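Local coordinates for protein aminotransferase (Bacillus subtilis, PDB 6L1O) that transfers amino groups with the help of pyridoxal phosphate, as one step in making the dipeptide antibiotic bacilysin, at residues 77-82 against 95-100; 81-86 against 233-238; 106-111 against 262-267; 244-249 against 277-282. All blocks are in the same frame, centred on the assembly; numbering follows the deposited sequence.

Contact 1 of 4, residues 77-82 against 95-100; sequences EAIAAF and TEVALF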
loop_
_atom_site.group_PDB
_atom_site.type_symbol
_atom_site.label_atom_id
_atom_site.label_comp_id
_atom_site.label_asym_id
_atom_site.label_seq_id
_atom_site.Cartn_x
_atom_site.Cartn_y
_atom_site.Cartn_z
ATOM N N GLU B 77 -15.811 9.532 9.537
ATOM C CA GLU B 77 -16.873 9.757 10.498
ATOM C C GLU B 77 -17.101 8.521 11.392
ATOM O O GLU B 77 -17.284 8.652 12.591
ATOM C CB GLU B 77 -18.172 10.179 9.792
ATOM C CG GLU B 77 -18.096 11.554 9.152
ATOM C CD GLU B 77 -18.889 11.733 7.838
ATOM O OE1 GLU B 77 -19.907 11.029 7.593
ATOM O OE2 GLU B 77 -18.504 12.600 7.003
ATOM N N ALA B 78 -17.063 7.325 10.822
ATOM C CA ALA B 78 -17.212 6.079 11.628
ATOM C C ALA B 78 -16.059 5.941 12.612
ATOM O O ALA B 78 -16.247 5.570 13.759
ATOM C CB ALA B 78 -17.308 4.854 10.738
ATOM N N ILE B 79 -14.861 6.314 12.169
ATOM C CA ILE B 79 -13.696 6.296 13.020
ATOM C C ILE B 79 -13.864 7.275 14.173
ATOM O O ILE B 79 -13.657 6.915 15.354
ATOM C CB ILE B 79 -12.423 6.583 12.206
ATOM C CG1 ILE B 79 -12.141 5.367 11.299
ATOM C CG2 ILE B 79 -11.230 6.889 13.107
ATOM C CD1 ILE B 79 -11.088 5.595 10.237
ATOM N N ALA B 80 -14.324 8.485 13.878
ATOM C CA ALA B 80 -14.508 9.463 14.979
ATOM C C ALA B 80 -15.563 8.957 15.982
ATOM O O ALA B 80 -15.363 9.067 17.193
ATOM C CB ALA B 80 -14.834 10.851 14.445
ATOM N N ALA B 81 -16.669 8.416 15.473
ATOM C CA ALA B 81 -17.760 7.912 16.310
ATOM C C ALA B 81 -17.247 6.729 17.160
ATOM O O ALA B 81 -17.540 6.628 18.328
ATOM C CB ALA B 81 -18.934 7.487 15.466
ATOM N N PHE B 82 -16.385 5.923 16.579
ATOM C CA PHE B 82 -15.819 4.780 17.274
ATOM C C PHE B 82 -14.914 5.209 18.437
ATOM O O PHE B 82 -15.018 4.674 19.562
ATOM C CB PHE B 82 -15.039 3.920 16.280
ATOM C CG PHE B 82 -14.441 2.688 16.875
ATOM C CD1 PHE B 82 -15.213 1.535 17.030
ATOM C CD2 PHE B 82 -13.099 2.652 17.244
ATOM C CE1 PHE B 82 -14.661 0.383 17.549
ATOM C CE2 PHE B 82 -12.528 1.458 17.767
ATOM C CZ PHE B 82 -13.309 0.343 17.908
ATOM N N THR B 95 -9.820 16.348 9.829
ATOM C CA THR B 95 -8.453 16.750 9.987
ATOM C C THR B 95 -7.572 15.761 10.723
ATOM O O THR B 95 -6.382 15.843 10.613
ATOM C CB THR B 95 -8.293 18.088 10.743
ATOM O OG1 THR B 95 -8.765 17.927 12.064
ATOM C CG2 THR B 95 -9.081 19.221 10.033
ATOM N N GLU B 96 -8.152 14.852 11.496
ATOM C CA GLU B 96 -7.316 14.064 12.420
ATOM C C GLU B 96 -7.306 12.554 12.121
ATOM O O GLU B 96 -6.913 11.778 12.957
ATOM C CB GLU B 96 -7.765 14.313 13.842
ATOM C CG GLU B 96 -7.492 15.736 14.297
ATOM C CD GLU B 96 -7.972 16.055 15.734
ATOM O OE1 GLU B 96 -9.086 15.629 16.143
ATOM O OE2 GLU B 96 -7.225 16.785 16.444
ATOM N N VAL B 97 -7.728 12.171 10.949
ATOM C CA VAL B 97 -7.786 10.750 10.568
ATOM C C VAL B 97 -7.121 10.519 9.239
ATOM O O VAL B 97 -7.377 11.227 8.283
ATOM C CB VAL B 97 -9.249 10.267 10.477
ATOM C CG1 VAL B 97 -9.307 8.765 10.153
ATOM C CG2 VAL B 97 -9.991 10.575 11.781
ATOM N N ALA B 98 -6.303 9.472 9.150
ATOM C CA ALA B 98 -5.787 9.000 7.900
ATOM C C ALA B 98 -5.933 7.483 7.829
ATOM O O ALA B 98 -5.796 6.832 8.847
ATOM C CB ALA B 98 -4.342 9.384 7.715
ATOM N N LEU B 99 -6.201 6.970 6.620
ATOM C CA LEU B 99 -6.356 5.530 6.356
ATOM C C LEU B 99 -5.117 4.906 5.785
ATOM O O LEU B 99 -4.380 5.527 5.013
ATOM C CB LEU B 99 -7.505 5.308 5.347
ATOM C CG LEU B 99 -8.762 6.129 5.557
ATOM C CD1 LEU B 99 -9.824 5.794 4.534
ATOM C CD2 LEU B 99 -9.284 5.857 6.937
ATOM N N PHE B 100 -4.920 3.637 6.105
ATOM C CA PHE B 100 -3.768 2.878 5.655
ATOM C C PHE B 100 -4.200 1.480 5.173
ATOM O O PHE B 100 -5.169 0.941 5.675
ATOM C CB PHE B 100 -2.813 2.643 6.838
ATOM C CG PHE B 100 -2.144 3.870 7.360
ATOM C CD1 PHE B 100 -1.389 4.668 6.524
ATOM C CD2 PHE B 100 -2.281 4.233 8.673
ATOM C CE1 PHE B 100 -0.746 5.797 7.018
ATOM C CE2 PHE B 100 -1.667 5.372 9.168
ATOM C CZ PHE B 100 -0.869 6.137 8.327
#
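Ile-79, within helix 73-87, faces Val-97 of strand 97-100, and these two form the nearest pair of the backbones, with their CA atoms 7.8 Å apart. The contact is wholly apolar and turns on one isoleucine; both its branches meet Val-97, and the longer reaches Leu-99 as well. CG1 lies anti to the carbonyl carbon (chi1 -70°) and the chain then runs on extended, which carries CD1 farthest from the helix. There CD1 sits 3.6 Å from Val-97 CG1 and 3.8 Å from Leu-99 CD2, bridging two residues on the same side of the strand. The shorter branch packs against the same valine: Ile-79 CG2 comes 4.0 Å from Val-97 CG1 and nearly as close to CG2. A beta-branched valine suits the extended backbone and offers both methyls to the helix, whereas Leu-99, whose CB is not aimed at the helix, needs its longer chain to bring CD2 in. The strand lies at an edge of the mixed sheet in this chain, paired antiparallel with 249-253. Ile-79 also packs on Phe-250 and Val-252 of that neighbouring strand and on Leu-284 of helix 274-285, so helix 73-87 covers both strands while Ala-98 turns to helix 255-266.

Contact 2 of 4, residues 81-86 against 233-238; sequences AFYKRE and ELYSFS. With PLP (pyridoxal-5'-phosphate), chain E.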
loop_
_atom_site.group_PDB
_atom_site.type_symbol
_atom_site.label_atom_id
_atom_site.label_comp_id
_atom_site.label_asym_id
_atom_site.label_seq_id
_atom_site.Cartn_x
_atom_site.Cartn_y
_atom_site.Cartn_z
ATOM N N ALA B 81 -16.669 8.416 15.473
ATOM C CA ALA B 81 -17.760 7.912 16.310
ATOM C C ALA B 81 -17.247 6.729 17.160
ATOM O O ALA B 81 -17.540 6.628 18.328
ATOM C CB ALA B 81 -18.934 7.487 15.466
ATOM N N PHE B 82 -16.385 5.923 16.579
ATOM C CA PHE B 82 -15.819 4.780 17.274
ATOM C C PHE B 82 -14.914 5.209 18.437
ATOM O O PHE B 82 -15.018 4.674 19.562
ATOM C CB PHE B 82 -15.039 3.920 16.280
ATOM C CG PHE B 82 -14.441 2.688 16.875
ATOM C CD1 PHE B 82 -15.213 1.535 17.030
ATOM C CD2 PHE B 82 -13.099 2.652 17.244
ATOM C CE1 PHE B 82 -14.661 0.383 17.549
ATOM C CE2 PHE B 82 -12.528 1.458 17.767
ATOM C CZ PHE B 82 -13.309 0.343 17.908
ATOM N N TYR B 83 -14.049 6.179 18.199
ATOM C CA TYR B 83 -13.145 6.639 19.233
ATOM C C TYR B 83 -13.877 7.317 20.400
ATOM O O TYR B 83 -13.431 7.269 21.534
ATOM C CB TYR B 83 -12.043 7.561 18.665
ATOM C CG TYR B 83 -10.748 6.794 18.607
ATOM C CD1 TYR B 83 -9.753 7.012 19.537
ATOM C CD2 TYR B 83 -10.560 5.782 17.679
ATOM C CE1 TYR B 83 -8.582 6.311 19.517
ATOM C CE2 TYR B 83 -9.368 5.031 17.667
ATOM C CZ TYR B 83 -8.389 5.309 18.594
ATOM O OH TYR B 83 -7.228 4.576 18.557
ATOM N N LYS B 84 -14.995 7.932 20.089
ATOM C CA LYS B 84 -15.837 8.541 21.100
ATOM C C LYS B 84 -16.546 7.467 21.939
ATOM O O LYS B 84 -16.483 7.527 23.170
ATOM C CB LYS B 84 -16.860 9.454 20.460
ATOM C CG LYS B 84 -17.538 10.416 21.434
ATOM C CD LYS B 84 -16.470 11.156 22.280
ATOM C CE LYS B 84 -16.907 12.554 22.721
ATOM N NZ LYS B 84 -18.317 12.599 23.230
ATOM N N ARG B 85 -17.122 6.463 21.284
ATOM C CA ARG B 85 -17.869 5.393 21.952
ATOM C C ARG B 85 -16.951 4.532 22.797
ATOM O O ARG B 85 -17.298 4.176 23.918
ATOM C CB ARG B 85 -18.592 4.534 20.920
ATOM C CG ARG B 85 -19.448 3.394 21.489
ATOM C CD ARG B 85 -19.896 2.371 20.468
ATOM N NE ARG B 85 -18.841 1.435 20.058
ATOM C CZ ARG B 85 -18.921 0.597 19.032
ATOM N NH1 ARG B 85 -20.023 0.500 18.286
ATOM N NH2 ARG B 85 -17.907 -0.211 18.765
ATOM N N GLU B 86 -15.762 4.202 22.279
ATOM C CA GLU B 86 -14.900 3.249 22.913
ATOM C C GLU B 86 -14.010 3.859 23.957
ATOM O O GLU B 86 -13.763 3.243 24.973
ATOM C CB GLU B 86 -14.019 2.482 21.882
ATOM C CG GLU B 86 -14.797 1.505 21.020
ATOM C CD GLU B 86 -15.605 0.488 21.833
ATOM O OE1 GLU B 86 -15.033 -0.131 22.737
ATOM O OE2 GLU B 86 -16.795 0.282 21.545
ATOM N N GLU B 233 -2.025 7.785 17.088
ATOM C CA GLU B 233 -2.235 6.391 17.477
ATOM C C GLU B 233 -2.612 5.611 16.212
ATOM O O GLU B 233 -3.419 6.075 15.425
ATOM C CB GLU B 233 -3.311 6.309 18.530
ATOM C CG GLU B 233 -3.673 4.916 18.989
ATOM C CD GLU B 233 -4.406 4.968 20.324
ATOM O OE1 GLU B 233 -3.750 4.772 21.394
ATOM O OE2 GLU B 233 -5.613 5.243 20.273
ATOM N N LEU B 234 -1.978 4.451 16.041
ATOM C CA LEU B 234 -2.218 3.561 14.958
ATOM C C LEU B 234 -3.173 2.458 15.423
ATOM O O LEU B 234 -2.848 1.713 16.356
ATOM C CB LEU B 234 -0.907 2.953 14.449
ATOM C CG LEU B 234 -0.977 2.019 13.228
ATOM C CD1 LEU B 234 -1.387 2.745 11.977
ATOM C CD2 LEU B 234 0.333 1.339 12.984
ATOM N N TYR B 235 -4.303 2.355 14.755
ATOM C CA TYR B 235 -5.356 1.395 15.048
ATOM C C TYR B 235 -5.508 0.446 13.850
ATOM O O TYR B 235 -5.690 0.918 12.730
ATOM C CB TYR B 235 -6.696 2.089 15.335
ATOM C CG TYR B 235 -7.722 1.141 15.969
ATOM C CD1 TYR B 235 -7.826 1.013 17.363
ATOM C CD2 TYR B 235 -8.416 0.229 15.199
ATOM C CE1 TYR B 235 -8.710 0.108 17.951
ATOM C CE2 TYR B 235 -9.276 -0.696 15.779
ATOM C CZ TYR B 235 -9.422 -0.748 17.174
ATOM O OH TYR B 235 -10.275 -1.702 17.722
ATOM N N SER B 236 -5.428 -0.857 14.086
ATOM C CA SER B 236 -5.622 -1.883 13.030
ATOM C C SER B 236 -6.968 -2.631 13.121
ATOM O O SER B 236 -7.470 -2.921 14.204
ATOM C CB SER B 236 -4.474 -2.887 13.089
ATOM O OG SER B 236 -4.642 -3.895 12.087
ATOM N N PHE B 237 -7.511 -3.018 11.971
ATOM C CA PHE B 237 -8.679 -3.863 11.950
ATOM C C PHE B 237 -8.303 -5.334 12.193
ATOM O O PHE B 237 -9.162 -6.125 12.479
ATOM C CB PHE B 237 -9.439 -3.687 10.619
ATOM C CG PHE B 237 -10.225 -2.395 10.540
ATOM C CD1 PHE B 237 -11.558 -2.328 10.847
ATOM C CD2 PHE B 237 -9.565 -1.232 10.172
ATOM C CE1 PHE B 237 -12.244 -1.098 10.831
ATOM C CE2 PHE B 237 -10.231 -0.021 10.109
ATOM C CZ PHE B 237 -11.562 0.061 10.481
ATOM N N SER B 238 -7.010 -5.661 12.110
ATOM C CA SER B 238 -6.557 -7.033 11.981
ATOM C C SER B 238 -6.905 -7.891 13.162
ATOM O O SER B 238 -7.548 -8.922 13.008
ATOM C CB SER B 238 -5.037 -7.109 11.696
ATOM O OG SER B 238 -4.738 -6.465 10.463
HETATM N N1 PLP E . 1.439 -3.798 15.672
HETATM C C2 PLP E . 1.696 -4.921 16.367
HETATM C C2A PLP E . 2.616 -4.914 17.553
HETATM C C3 PLP E . 1.177 -6.191 15.916
HETATM O O3 PLP E . 1.425 -7.357 16.523
HETATM C C4 PLP E . 0.306 -6.142 14.797
HETATM C C4A PLP E . 0.095 -7.488 14.152
HETATM C C5 PLP E . 0.062 -4.885 14.103
HETATM C C6 PLP E . 0.635 -3.733 14.619
HETATM C C5A PLP E . -0.905 -4.762 12.963
HETATM O O4P PLP E . -0.584 -5.426 11.820
HETATM P P PLP E . -1.446 -5.151 10.458
HETATM O O1P PLP E . -0.423 -4.794 9.440
HETATM O O2P PLP E . -2.524 -4.114 10.688
HETATM O O3P PLP E . -2.096 -6.476 10.174
#
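The Phe-82 ring directs its edge at the face of Tyr-235 in an offset edge-to-face pair, centroids 5.5 Å apart and planes at 70°, while CG of Glu-86 lies over one face of the phenylalanine, offset toward the rim. The Tyr-83 ring has Glu-233 OE2 at its edge, in plane; the carboxylate itself is turned 46° from the ring. Tyr-83 OH donates to this oxygen across 2.4 Å, a doubtfully short length. Glu-233 gets there extended, CG anti to the backbone N (chi1 178°), its carboxylate also held by Ser-220, His-205 and Phe-221 N. Tyr-235 OH bonds to Thr-240. Helix 73-87 thus lays its aromatics on strand 231-236 of the mixed sheet, whose end leads to the cofactor phosphate, where small serines suit the tight turn: Ser-236 OG donates to PLP O2P at 2.5 Å and Ser-238 OG to O3P at 2.7 Å. Ser-236 also N-caps the short, weakly bonded helix that follows, its OG accepting from Ser-238 N. The many donors to the buried carboxylate probably favour its charged form.

Contact 3 of 4, residues 106-111 against 262-267; sequences GLYVLT and NEFQDH
Val-109 and Phe-264 are at the heart of a helix-helix packing in the PLP-binding domain of this fold-type I aminotransferase, where segments 106-111 and 262-266 of helices 103-114 and 255-266 have axes 10.3 Å apart at their closest, at 111°. Val-109 buries the most surface. Both its methyls touch both partners, Phe-264 and Gln-265: CG1 is 4.0 Å from Phe-264 CD2, while CG2 lies closer to Gln-265 OE1. A compact branched valine suits this site, where its CA is 7.5 Å from that of Phe-264. Phe-264, with CG anti to its backbone N (chi1 -173°), is broad enough to reach a second residue, its CZ meeting Tyr-108 CE2 at 4.1 Å. These two side chains cross at about a right angle, and Tyr-108 goes on to the dimer interface, its OH hydrogen-bonded to that of Tyr-108 of the second subunit. Gln-265 sends its amide back to strand 97-100, NE2 bonding to Leu-99 O. The other end of that amide, OE1, is buried without a polar partner, 3.6 Å from Val-109 CG2.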
loop_
_atom_site.group_PDB
_atom_site.type_symbol
_atom_site.label_atom_id
_atom_site.label_comp_id
_atom_site.label_asym_id
_atom_site.label_seq_id
_atom_site.Cartn_x
_atom_site.Cartn_y
_atom_site.Cartn_z
ATOM N N GLY B 106 1.032 1.587 7.525
ATOM C CA GLY B 106 0.984 2.755 8.355
ATOM C C GLY B 106 2.302 3.068 9.046
ATOM O O GLY B 106 2.719 4.224 9.094
ATOM N N LEU B 107 2.960 2.046 9.568
ATOM C CA LEU B 107 4.268 2.236 10.199
ATOM C C LEU B 107 5.311 2.703 9.208
ATOM O O LEU B 107 6.197 3.518 9.550
ATOM C CB LEU B 107 4.771 0.957 10.880
ATOM C CG LEU B 107 3.977 0.409 12.061
ATOM C CD1 LEU B 107 4.453 -1.031 12.278
ATOM C CD2 LEU B 107 4.218 1.253 13.269
ATOM N N TYR B 108 5.254 2.224 7.983
ATOM C CA TYR B 108 6.206 2.663 6.958
ATOM C C TYR B 108 5.960 4.142 6.606
ATOM O O TYR B 108 6.892 4.941 6.578
ATOM C CB TYR B 108 6.123 1.798 5.708
ATOM C CG TYR B 108 6.877 2.366 4.550
ATOM C CD1 TYR B 108 8.266 2.224 4.481
ATOM C CD2 TYR B 108 6.224 3.021 3.496
ATOM C CE1 TYR B 108 8.993 2.746 3.443
ATOM C CE2 TYR B 108 6.968 3.558 2.413
ATOM C CZ TYR B 108 8.354 3.394 2.407
ATOM O OH TYR B 108 9.109 3.886 1.408
ATOM N N VAL B 109 4.710 4.474 6.339
ATOM C CA VAL B 109 4.333 5.874 5.948
ATOM C C VAL B 109 4.685 6.843 7.077
ATOM O O VAL B 109 5.246 7.905 6.840
ATOM C CB VAL B 109 2.859 5.951 5.561
ATOM C CG1 VAL B 109 2.392 7.400 5.334
ATOM C CG2 VAL B 109 2.582 5.084 4.348
ATOM N N LEU B 110 4.390 6.453 8.318
ATOM C CA LEU B 110 4.585 7.322 9.440
ATOM C C LEU B 110 6.050 7.604 9.641
ATOM O O LEU B 110 6.419 8.765 9.813
ATOM C CB LEU B 110 3.941 6.778 10.712
ATOM C CG LEU B 110 2.413 6.900 10.817
ATOM C CD1 LEU B 110 1.861 5.991 11.922
ATOM C CD2 LEU B 110 2.004 8.313 11.061
ATOM N N THR B 111 6.894 6.594 9.531
ATOM C CA THR B 111 8.347 6.815 9.623
ATOM C C THR B 111 8.950 7.602 8.490
ATOM O O THR B 111 9.869 8.398 8.702
ATOM C CB THR B 111 9.109 5.500 9.835
ATOM O OG1 THR B 111 8.846 4.591 8.750
ATOM C CG2 THR B 111 8.687 4.864 11.135
ATOM N N ASN B 262 -1.072 12.515 4.663
ATOM C CA ASN B 262 -1.912 12.747 3.535
ATOM C C ASN B 262 -1.139 13.239 2.331
ATOM O O ASN B 262 -1.370 12.814 1.227
ATOM C CB ASN B 262 -2.995 13.763 3.882
ATOM C CG ASN B 262 -4.164 13.174 4.658
ATOM O OD1 ASN B 262 -4.436 11.971 4.642
ATOM N ND2 ASN B 262 -4.917 14.058 5.269
ATOM N N GLU B 263 -0.154 14.105 2.563
ATOM C CA GLU B 263 0.697 14.541 1.477
ATOM C C GLU B 263 1.477 13.404 0.817
ATOM O O GLU B 263 1.470 13.263 -0.397
ATOM C CB GLU B 263 1.593 15.682 1.971
ATOM C CG GLU B 263 0.742 16.986 2.147
ATOM C CD GLU B 263 1.428 18.105 2.939
ATOM O OE1 GLU B 263 2.640 18.057 3.159
ATOM O OE2 GLU B 263 0.750 19.052 3.374
ATOM N N PHE B 264 2.129 12.584 1.623
ATOM C CA PHE B 264 2.828 11.404 1.160
ATOM C C PHE B 264 1.931 10.492 0.384
ATOM O O PHE B 264 2.175 10.105 -0.738
ATOM C CB PHE B 264 3.413 10.627 2.365
ATOM C CG PHE B 264 4.303 9.485 1.966
ATOM C CD1 PHE B 264 5.684 9.598 1.967
ATOM C CD2 PHE B 264 3.749 8.248 1.663
ATOM C CE1 PHE B 264 6.499 8.512 1.574
ATOM C CE2 PHE B 264 4.547 7.192 1.297
ATOM C CZ PHE B 264 5.907 7.313 1.252
ATOM N N GLN B 265 0.829 10.130 1.006
ATOM C CA GLN B 265 -0.095 9.191 0.402
ATOM C C GLN B 265 -0.762 9.695 -0.879
ATOM O O GLN B 265 -1.103 8.883 -1.754
ATOM C CB GLN B 265 -1.089 8.738 1.514
ATOM C CG GLN B 265 -0.694 7.399 1.930
ATOM C CD GLN B 265 -1.424 6.716 3.063
ATOM O OE1 GLN B 265 -0.861 5.765 3.598
ATOM N NE2 GLN B 265 -2.597 7.212 3.488
ATOM N N ASP B 266 -0.878 11.025 -1.056
ATOM C CA ASP B 266 -1.425 11.567 -2.269
ATOM C C ASP B 266 -0.543 11.204 -3.472
ATOM O O ASP B 266 -1.035 11.155 -4.616
ATOM C CB ASP B 266 -1.573 13.122 -2.179
ATOM C CG ASP B 266 -2.772 13.587 -1.400
ATOM O OD1 ASP B 266 -3.708 12.796 -1.080
ATOM O OD2 ASP B 266 -2.786 14.809 -1.084
ATOM N N HIS B 267 0.746 10.993 -3.217
ATOM C CA HIS B 267 1.701 10.620 -4.281
ATOM C C HIS B 267 1.782 9.141 -4.590
ATOM O O HIS B 267 2.430 8.758 -5.577
ATOM C CB HIS B 267 3.094 11.158 -3.912
ATOM C CG HIS B 267 3.184 12.660 -4.035
ATOM N ND1 HIS B 267 3.666 13.287 -5.165
ATOM C CD2 HIS B 267 2.778 13.647 -3.206
ATOM C CE1 HIS B 267 3.604 14.599 -4.993
ATOM N NE2 HIS B 267 3.036 14.842 -3.825
#

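Contact 4 of 4, residues 244-249 against 277-282; sequences AGWRMA and QQAASA. With PLP (pyridoxal-5'-phosphate), chain E.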
loop_
_atom_site.group_PDB
_atom_site.type_symbol
_atom_site.label_atom_id
_atom_site.label_comp_id
_atom_site.label_asym_id
_atom_site.label_seq_id
_atom_site.Cartn_x
_atom_site.Cartn_y
_atom_site.Cartn_z
ATOM N N ALA B 244 -7.329 -9.601 9.568
ATOM C CA ALA B 244 -5.910 -9.526 9.249
ATOM C C ALA B 244 -5.642 -9.535 7.776
ATOM O O ALA B 244 -4.767 -8.786 7.290
ATOM C CB ALA B 244 -5.122 -10.611 9.984
ATOM N N GLY B 245 -6.427 -10.331 7.030
ATOM C CA GLY B 245 -6.243 -10.490 5.621
ATOM C C GLY B 245 -6.792 -9.314 4.790
ATOM O O GLY B 245 -6.424 -9.142 3.648
ATOM N N TRP B 246 -7.680 -8.545 5.397
ATOM C CA TRP B 246 -8.344 -7.415 4.728
ATOM C C TRP B 246 -7.448 -6.192 4.510
ATOM O O TRP B 246 -7.689 -5.407 3.567
ATOM C CB TRP B 246 -9.545 -6.982 5.468
ATOM C CG TRP B 246 -10.622 -8.033 5.616
ATOM C CD1 TRP B 246 -10.518 -9.283 6.209
ATOM C CD2 TRP B 246 -11.990 -7.897 5.223
ATOM N NE1 TRP B 246 -11.760 -9.907 6.204
ATOM C CE2 TRP B 246 -12.663 -9.089 5.589
ATOM C CE3 TRP B 246 -12.713 -6.886 4.585
ATOM C CZ2 TRP B 246 -14.012 -9.285 5.330
ATOM C CZ3 TRP B 246 -14.102 -7.069 4.368
ATOM C CH2 TRP B 246 -14.711 -8.262 4.709
ATOM N N ARG B 247 -6.419 -6.061 5.327
ATOM C CA ARG B 247 -5.384 -4.998 5.205
ATOM C C ARG B 247 -5.953 -3.596 5.391
ATOM O O ARG B 247 -5.993 -2.806 4.447
ATOM C CB ARG B 247 -4.638 -5.109 3.879
ATOM C CG ARG B 247 -4.114 -6.511 3.522
ATOM C CD ARG B 247 -3.298 -7.156 4.579
ATOM N NE ARG B 247 -2.214 -6.289 5.067
ATOM C CZ ARG B 247 -1.931 -6.090 6.324
ATOM N NH1 ARG B 247 -2.630 -6.688 7.282
ATOM N NH2 ARG B 247 -0.938 -5.269 6.664
ATOM N N MET B 248 -6.463 -3.299 6.575
ATOM C CA MET B 248 -6.992 -1.984 6.863
ATOM C C MET B 248 -6.552 -1.484 8.225
ATOM O O MET B 248 -6.481 -2.263 9.191
ATOM C CB MET B 248 -8.516 -1.979 6.766
ATOM C CG MET B 248 -9.006 -2.024 5.278
ATOM S SD MET B 248 -10.761 -1.772 5.155
ATOM C CE MET B 248 -11.308 -3.275 5.827
ATOM N N ALA B 249 -6.235 -0.186 8.303
ATOM C CA ALA B 249 -5.794 0.434 9.514
ATOM C C ALA B 249 -5.976 1.939 9.406
ATOM O O ALA B 249 -6.215 2.462 8.299
ATOM C CB ALA B 249 -4.329 0.055 9.791
ATOM N N GLN B 277 -13.958 -0.059 2.530
ATOM C CA GLN B 277 -14.253 1.033 3.443
ATOM C C GLN B 277 -15.600 0.870 4.115
ATOM O O GLN B 277 -15.748 1.175 5.284
ATOM C CB GLN B 277 -14.157 2.399 2.728
ATOM C CG GLN B 277 -12.757 2.652 2.130
ATOM C CD GLN B 277 -12.547 4.086 1.703
ATOM O OE1 GLN B 277 -12.751 5.028 2.493
ATOM N NE2 GLN B 277 -12.153 4.263 0.438
ATOM N N GLN B 278 -16.598 0.428 3.358
ATOM C CA GLN B 278 -17.903 0.201 3.894
ATOM C C GLN B 278 -17.878 -0.961 4.898
ATOM O O GLN B 278 -18.511 -0.901 5.912
ATOM C CB GLN B 278 -18.890 -0.105 2.751
ATOM C CG GLN B 278 -20.297 -0.334 3.201
ATOM C CD GLN B 278 -21.350 -0.031 2.112
ATOM O OE1 GLN B 278 -21.183 0.881 1.315
ATOM N NE2 GLN B 278 -22.436 -0.809 2.092
ATOM N N ALA B 279 -17.095 -1.997 4.629
ATOM C CA ALA B 279 -16.948 -3.078 5.621
ATOM C C ALA B 279 -16.295 -2.565 6.884
ATOM O O ALA B 279 -16.675 -2.943 8.009
ATOM C CB ALA B 279 -16.151 -4.227 5.015
ATOM N N ALA B 280 -15.295 -1.703 6.734
ATOM C CA ALA B 280 -14.602 -1.139 7.883
ATOM C C ALA B 280 -15.552 -0.302 8.728
ATOM O O ALA B 280 -15.552 -0.349 9.977
ATOM C CB ALA B 280 -13.417 -0.309 7.449
ATOM N N SER B 281 -16.444 0.404 8.056
ATOM C CA SER B 281 -17.386 1.226 8.733
ATOM C C SER B 281 -18.444 0.362 9.471
ATOM O O SER B 281 -18.864 0.724 10.555
ATOM C CB SER B 281 -18.054 2.185 7.731
ATOM O OG SER B 281 -19.105 2.786 8.385
ATOM N N ALA B 282 -18.802 -0.779 8.892
ATOM C CA ALA B 282 -19.761 -1.692 9.512
ATOM C C ALA B 282 -19.069 -2.371 10.703
ATOM O O ALA B 282 -19.696 -2.625 11.682
ATOM C CB ALA B 282 -20.278 -2.719 8.531
HETATM N N1 PLP E . 1.439 -3.798 15.672
HETATM C C2 PLP E . 1.696 -4.921 16.367
HETATM C C2A PLP E . 2.616 -4.914 17.553
HETATM C C3 PLP E . 1.177 -6.191 15.916
HETATM O O3 PLP E . 1.425 -7.357 16.523
HETATM C C4 PLP E . 0.306 -6.142 14.797
HETATM C C4A PLP E . 0.095 -7.488 14.152
HETATM C C5 PLP E . 0.062 -4.885 14.103
HETATM C C6 PLP E . 0.635 -3.733 14.619
HETATM C C5A PLP E . -0.905 -4.762 12.963
HETATM O O4P PLP E . -0.584 -5.426 11.820
HETATM P P PLP E . -1.446 -5.151 10.458
HETATM O O1P PLP E . -0.423 -4.794 9.440
HETATM O O2P PLP E . -2.524 -4.114 10.688
HETATM O O3P PLP E . -2.096 -6.476 10.174
#
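Met-248 starts from a CB aimed at helix 274-285, and its unbranched chain runs almost straight (chi2 -171°) through CG, which carries the sulfur to Ala-280. SD lies 3.8 Å from Ala-280 CB and, more loosely, 4.5 Å from Gln-277 N. A bend at chi3 (-71°) then lays CE beside the same alanine methyl, at 4.0 Å. Beside it, Trp-246 reaches the preceding residue of the helix, CZ3 touching Ala-279 CB at 3.6 Å; alanines suit this helix face because their short side chains let large groups come close. The indole NE1 bonds to Thr-46, and the ring stacks on Phe-273 of the second subunit. Between the two, Arg-247 has positive phi and psi and carries its guanidinium to the cofactor. NH1 donates to PLP O3P and NH2 to O1P, each at 2.9 Å and nearly straight, and NH1 also bonds to Ala-244 O. Held by three bonds from NH1 and NH2, the guanidinium is fixed in rotation and probably offsets part of the phosphate's negative charge.

Contacts 1 and 2 lie closest, centres 8 Å apart, because they share Ala-81 and Phe-82 on helix 73-87 and reach different strands of the same mixed sheet. Contact 4 stands about 12 and 13 Å from contacts 2 and 1, tied to them by Phe-237 N to Met-248 O and by Phe-100 N to Ala-249 O. Contact 3 is 16 to 19 Å from the rest; strand 97-100 leads into its helix 103-114, and Phe-100 packs on Gly-106 and Val-109. Along the chain contact 1 closes before contacts 3 and 4 open, while 3 interleaves with 2 and 4. Contacts 2 and 4 grip one cofactor phosphate; contacts 2, 3 and 4 all touch the second subunit.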